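Local coordinates for pyruvate kinase (Pseudomonas aeruginosa, PDB 6QXL), which probably catalyses the last step of glycolysis, phosphate transfer from phosphoenolpyruvate to ADP giving pyruvate and ATP, and here binds magnesium and glucose-6-phosphate, at residues 453-458 and 473-478; 363-368 and 390-395. All blocks are in the same frame, centred on the assembly; numbering follows the deposited sequence.

Contact 1 of 2, residues 453-458 and 473-478; sequences GDWVIL and MKVLHV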
loop_
_atom_site.group_PDB
_atom_site.type_symbol
_atom_site.label_atom_id
_atom_site.label_comp_id
_atom_site.label_asym_id
_atom_site.label_seq_id
_atom_site.Cartn_x
_atom_site.Cartn_y
_atom_site.Cartn_z
ATOM N N GLY A 453 15.043 -1.412 33.988
ATOM C CA GLY A 453 13.790 -0.915 33.419
ATOM C C GLY A 453 13.659 -1.120 31.914
ATOM O O GLY A 453 12.543 -1.254 31.406
ATOM N N ASP A 454 14.787 -1.157 31.213
ATOM C CA ASP A 454 14.789 -1.499 29.809
ATOM C C ASP A 454 14.465 -2.980 29.604
ATOM O O ASP A 454 14.628 -3.794 30.505
ATOM C CB ASP A 454 16.158 -1.192 29.173
ATOM C CG ASP A 454 16.499 0.293 29.160
ATOM O OD1 ASP A 454 15.582 1.150 29.142
ATOM O OD2 ASP A 454 17.716 0.607 29.164
ATOM N N TRP A 455 13.986 -3.298 28.409
ATOM C CA TRP A 455 13.732 -4.670 27.994
ATOM C C TRP A 455 14.732 -5.102 26.945
ATOM O O TRP A 455 15.372 -4.290 26.310
ATOM C CB TRP A 455 12.325 -4.786 27.407
ATOM C CG TRP A 455 11.240 -4.588 28.367
ATOM C CD1 TRP A 455 10.738 -3.396 28.810
ATOM C CD2 TRP A 455 10.491 -5.607 28.989
ATOM N NE1 TRP A 455 9.706 -3.616 29.700
ATOM C CE2 TRP A 455 9.535 -4.970 29.831
ATOM C CE3 TRP A 455 10.531 -7.005 28.942
ATOM C CZ2 TRP A 455 8.640 -5.683 30.609
ATOM C CZ3 TRP A 455 9.639 -7.722 29.726
ATOM C CH2 TRP A 455 8.692 -7.053 30.539
ATOM N N VAL A 456 14.818 -6.400 26.729
ATOM C CA VAL A 456 15.824 -6.972 25.854
ATOM C C VAL A 456 15.274 -8.250 25.241
ATOM O O VAL A 456 14.441 -8.907 25.835
ATOM C CB VAL A 456 17.133 -7.207 26.680
ATOM C CG1 VAL A 456 17.787 -8.578 26.538
ATOM C CG2 VAL A 456 18.100 -6.135 26.305
ATOM N N ILE A 457 15.793 -8.607 24.085
ATOM C CA ILE A 457 15.436 -9.878 23.455
ATOM C C ILE A 457 16.647 -10.786 23.527
ATOM O O ILE A 457 17.758 -10.354 23.227
ATOM C CB ILE A 457 15.020 -9.712 21.980
ATOM C CG1 ILE A 457 13.669 -9.012 21.910
ATOM C CG2 ILE A 457 14.963 -11.057 21.268
ATOM C CD1 ILE A 457 13.169 -8.770 20.505
ATOM N N LEU A 458 16.438 -12.035 23.920
ATOM C CA LEU A 458 17.494 -13.017 23.885
ATOM C C LEU A 458 17.067 -14.134 22.976
ATOM O O LEU A 458 15.942 -14.614 23.075
ATOM C CB LEU A 458 17.779 -13.538 25.295
ATOM C CG LEU A 458 19.063 -14.371 25.429
ATOM C CD1 LEU A 458 19.633 -14.211 26.814
ATOM C CD2 LEU A 458 18.858 -15.848 25.133
ATOM N N MET A 473 13.069 -17.461 21.496
ATOM C CA MET A 473 13.119 -16.020 21.624
ATOM C C MET A 473 12.519 -15.687 22.954
ATOM O O MET A 473 11.407 -16.108 23.232
ATOM C CB MET A 473 12.290 -15.349 20.510
ATOM C CG MET A 473 12.322 -13.822 20.524
ATOM S SD MET A 473 11.181 -13.041 19.368
ATOM C CE MET A 473 9.786 -12.788 20.466
ATOM N N LYS A 474 13.239 -14.931 23.775
ATOM C CA LYS A 474 12.747 -14.516 25.086
ATOM C C LYS A 474 12.778 -13.020 25.151
ATOM O O LYS A 474 13.666 -12.388 24.604
ATOM C CB LYS A 474 13.627 -15.062 26.228
ATOM C CG LYS A 474 13.494 -16.557 26.521
ATOM C CD LYS A 474 14.543 -17.061 27.506
ATOM C CE LYS A 474 14.057 -18.181 28.460
ATOM N NZ LYS A 474 13.598 -17.563 29.739
ATOM N N VAL A 475 11.828 -12.442 25.855
ATOM C CA VAL A 475 11.788 -11.008 26.088
ATOM C C VAL A 475 11.939 -10.805 27.600
ATOM O O VAL A 475 11.089 -11.231 28.375
ATOM C CB VAL A 475 10.465 -10.412 25.558
ATOM C CG1 VAL A 475 10.333 -8.932 25.892
ATOM C CG2 VAL A 475 10.371 -10.623 24.066
ATOM N N LEU A 476 13.028 -10.158 27.997
ATOM C CA LEU A 476 13.446 -10.083 29.391
ATOM C C LEU A 476 13.497 -8.651 29.866
ATOM O O LEU A 476 13.855 -7.761 29.117
ATOM C CB LEU A 476 14.812 -10.727 29.569
ATOM C CG LEU A 476 14.961 -12.122 28.960
ATOM C CD1 LEU A 476 16.423 -12.597 29.068
ATOM C CD2 LEU A 476 14.007 -13.106 29.598
ATOM N N HIS A 477 13.123 -8.443 31.119
ATOM C CA HIS A 477 13.076 -7.120 31.733
ATOM C C HIS A 477 14.339 -6.964 32.586
ATOM O O HIS A 477 14.567 -7.743 33.506
ATOM C CB HIS A 477 11.815 -6.967 32.589
ATOM C CG HIS A 477 11.471 -5.558 32.947
ATOM N ND1 HIS A 477 10.483 -5.242 33.854
ATOM C CD2 HIS A 477 11.966 -4.381 32.515
ATOM C CE1 HIS A 477 10.376 -3.927 33.962
ATOM N NE2 HIS A 477 11.276 -3.379 33.168
ATOM N N VAL A 478 15.162 -5.981 32.257
ATOM C CA VAL A 478 16.421 -5.773 32.950
ATOM C C VAL A 478 16.117 -5.229 34.348
ATOM O O VAL A 478 15.545 -4.146 34.493
ATOM C CB VAL A 478 17.325 -4.808 32.159
ATOM C CG1 VAL A 478 18.554 -4.427 32.973
ATOM C CG2 VAL A 478 17.740 -5.447 30.843
#
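Trp455 and His477 face each other with different first torsions. Trp455 CG is anti to the carbonyl carbon (chi1 -67°), whereas His477 CG is anti to the backbone N (chi1 -164°). These torsions set the two CG atoms, the ring bases, on the same face of the sheet, where the rings can overlap. The imidazole lies over one face of the indole in an offset stack. The planes are within 1° of parallel, and the centroids of the Trp455 five-membered ring and the His477 ring are 4.2 Å apart. His477 CB adds a CH-pi contact, sitting 3.6 Å from the centroid of the Trp455 six-membered ring and over its face. At the imidazole edge, His477 NE2 gives a weak hydrogen bond to Gly453 O. Val475 CG1 meets the indole obliquely, 3.6 Å from Trp455 CE3.

The two strands form an antiparallel beta hairpin in the C-terminal alpha/beta domain of pyruvate kinase. Val456 with Leu476 and Leu458 with Lys474 are hydrogen-bonded pairs. Trp455 with His477 and Ile457 with Val475 are non-hydrogen-bonded pairs. The ladder includes Leu476 N to Val456 O at 2.9 Å and Lys474 N to Leu458 O at 2.8 Å. Beyond the strand ends, Gly453 N still reaches Val478 O at 2.8 Å. Gly453 has a positive phi that would press a CB against the preceding carbonyl, which calls for glycine here.

Ile457, on the same sheet face as Trp455, touches Met473 CG through CG2 at 3.9 Å. On the face of Val456, Leu476 CD1 rests on Leu458 CB at 4.1 Å. Strand 455-461 pairs with strand 377-383 on its other side. Met473 and Lys474 pair antiparallel with a strand of the second subunit, so the sheet crosses the interface. Lys474 NZ forms a salt bridge there with Asp462 of that subunit.

Contact 2 of 2, residues 363-368 and 390-395; sequences IALASM and PLIMSR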
loop_
_atom_site.group_PDB
_atom_site.type_symbol
_atom_site.label_atom_id
_atom_site.label_comp_id
_atom_site.label_asym_id
_atom_site.label_seq_id
_atom_site.Cartn_x
_atom_site.Cartn_y
_atom_site.Cartn_z
ATOM N N ILE A 363 13.131 -17.356 13.838
ATOM C CA ILE A 363 13.360 -16.696 15.111
ATOM C C ILE A 363 14.046 -15.358 14.898
ATOM O O ILE A 363 13.742 -14.378 15.593
ATOM C CB ILE A 363 14.221 -17.567 16.066
ATOM C CG1 ILE A 363 13.524 -18.891 16.395
ATOM C CG2 ILE A 363 14.524 -16.817 17.358
ATOM C CD1 ILE A 363 12.360 -18.738 17.362
ATOM N N ALA A 364 14.979 -15.307 13.954
ATOM C CA ALA A 364 15.629 -14.034 13.640
ATOM C C ALA A 364 14.596 -13.011 13.172
ATOM O O ALA A 364 14.499 -11.908 13.732
ATOM C CB ALA A 364 16.700 -14.216 12.587
ATOM N N LEU A 365 13.784 -13.406 12.193
ATOM C CA LEU A 365 12.773 -12.491 11.667
ATOM C C LEU A 365 11.774 -12.087 12.736
ATOM O O LEU A 365 11.406 -10.915 12.832
ATOM C CB LEU A 365 12.077 -13.087 10.465
ATOM C CG LEU A 365 13.063 -13.294 9.307
ATOM C CD1 LEU A 365 12.453 -13.984 8.124
ATOM C CD2 LEU A 365 13.692 -11.964 8.865
ATOM N N ALA A 366 11.378 -13.048 13.573
ATOM C CA ALA A 366 10.412 -12.767 14.619
ATOM C C ALA A 366 10.950 -11.777 15.640
ATOM O O ALA A 366 10.193 -10.978 16.195
ATOM C CB ALA A 366 9.993 -14.056 15.296
ATOM N N SER A 367 12.258 -11.819 15.878
ATOM C CA SER A 367 12.887 -10.898 16.816
ATOM C C SER A 367 12.932 -9.493 16.259
ATOM O O SER A 367 12.675 -8.525 16.984
ATOM C CB SER A 367 14.306 -11.354 17.159
ATOM O OG SER A 367 14.321 -12.681 17.635
ATOM N N MET A 368 13.269 -9.366 14.977
ATOM C CA MET A 368 13.281 -8.027 14.368
ATOM C C MET A 368 11.887 -7.423 14.347
ATOM O O MET A 368 11.717 -6.245 14.694
ATOM C CB MET A 368 13.884 -8.061 12.983
ATOM C CG MET A 368 15.340 -8.505 12.985
ATOM S SD MET A 368 16.372 -7.669 14.206
ATOM C CE MET A 368 16.494 -6.032 13.504
ATOM N N PRO A 390 22.561 -13.708 13.638
ATOM C CA PRO A 390 22.567 -12.238 13.501
ATOM C C PRO A 390 22.775 -11.758 12.049
ATOM O O PRO A 390 22.433 -10.635 11.735
ATOM C CB PRO A 390 23.697 -11.784 14.427
ATOM C CG PRO A 390 24.618 -12.945 14.448
ATOM C CD PRO A 390 23.747 -14.178 14.372
ATOM N N LEU A 391 23.283 -12.608 11.165
ATOM C CA LEU A 391 23.252 -12.285 9.754
ATOM C C LEU A 391 21.821 -12.063 9.280
ATOM O O LEU A 391 21.533 -11.062 8.627
ATOM C CB LEU A 391 23.914 -13.387 8.935
ATOM C CG LEU A 391 23.799 -13.253 7.408
ATOM C CD1 LEU A 391 24.520 -12.037 6.912
ATOM C CD2 LEU A 391 24.350 -14.464 6.717
ATOM N N ILE A 392 20.919 -12.978 9.629
ATOM C CA ILE A 392 19.527 -12.884 9.222
ATOM C C ILE A 392 18.876 -11.679 9.902
ATOM O O ILE A 392 18.221 -10.870 9.250
ATOM C CB ILE A 392 18.759 -14.146 9.551
ATOM C CG1 ILE A 392 19.410 -15.390 8.929
ATOM C CG2 ILE A 392 17.308 -14.036 9.098
ATOM C CD1 ILE A 392 19.638 -15.345 7.445
ATOM N N MET A 393 19.092 -11.513 11.192
ATOM C CA MET A 393 18.505 -10.366 11.876
ATOM C C MET A 393 18.846 -9.060 11.152
ATOM O O MET A 393 17.979 -8.211 10.956
ATOM C CB MET A 393 18.963 -10.279 13.328
ATOM C CG MET A 393 18.511 -11.437 14.205
ATOM S SD MET A 393 19.074 -11.189 15.887
ATOM C CE MET A 393 18.286 -12.559 16.706
ATOM N N SER A 394 20.095 -8.932 10.712
ATOM C CA SER A 394 20.581 -7.668 10.182
ATOM C C SER A 394 20.176 -7.410 8.726
ATOM O O SER A 394 20.420 -6.327 8.217
ATOM C CB SER A 394 22.095 -7.591 10.356
ATOM O OG SER A 394 22.737 -8.635 9.669
ATOM N N ARG A 395 19.544 -8.390 8.074
ATOM C CA ARG A 395 18.894 -8.141 6.788
ATOM C C ARG A 395 17.632 -7.288 6.895
ATOM O O ARG A 395 17.145 -6.815 5.901
ATOM C CB ARG A 395 18.503 -9.435 6.085
ATOM C CG ARG A 395 19.583 -10.475 5.861
ATOM C CD ARG A 395 20.831 -9.939 5.226
ATOM N NE ARG A 395 21.654 -9.244 6.215
ATOM C CZ ARG A 395 22.638 -8.414 5.917
ATOM N NH1 ARG A 395 22.941 -8.149 4.646
ATOM N NH2 ARG A 395 23.291 -7.822 6.903
#
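The helical segments 363-368 and 390-394 run in broadly the same direction, with an angle of 43° between them. Their axes approach to 8.3 Å, and Ala364 and Met393 have the nearest CA atoms, 5.0 Å apart. The small side chain of Ala364 suits this close approach. Its CB meets Ile392 CG2 at 3.5 Å and Met393 CG at 3.7 Å. Ile392 CG2 is anti to the backbone N, and this branch also touches Leu365 CD2. Met368 and Met393 cross at about a right angle. The Met368 chain is bent at chi2 and chi3, while Met393 is extended beyond CG. Met368 SD lies 3.8 Å from Met393 CB, and Met368 CG packs on the carbonyl Met393 O. The far end of Met393, CE, comes to 4.1 Å from Ser367 OG. That hydroxyl donates to Ile363 O within its own helix; its approach to Met393 CE is packing. The contact is buried in the alpha/beta domain. Leu365 and Ala366 of helix 359-373 pack on Tyr369 and Thr370 of the second subunit. Met368 and Met393 rest on strands 377-383 and 402-406, and Met393 also reaches Thr459 of strand 455-461.

How the contacts relate
After the barrel domain the chain enters helix 359-373, then runs through strand 377-383 to helix 388-394, where contact 2 closes a loop of 21 residues. This loop lays two helices beside each other on the parallel part of the sheet. The chain then adds strands 402-406 and 421-425 and helix 436-446. Contact 1 follows, closing the shorter hairpin loop between strands 455-461 and 470-477. The loops are in series and neither encloses the other. The contacts meet at helix 359-373: Ile457 CD1 packs on Ser367 O, and Met473 SD on Ser367 OG. Both also touch the second subunit, so the helix layer and the chain's outermost strand both meet that interface.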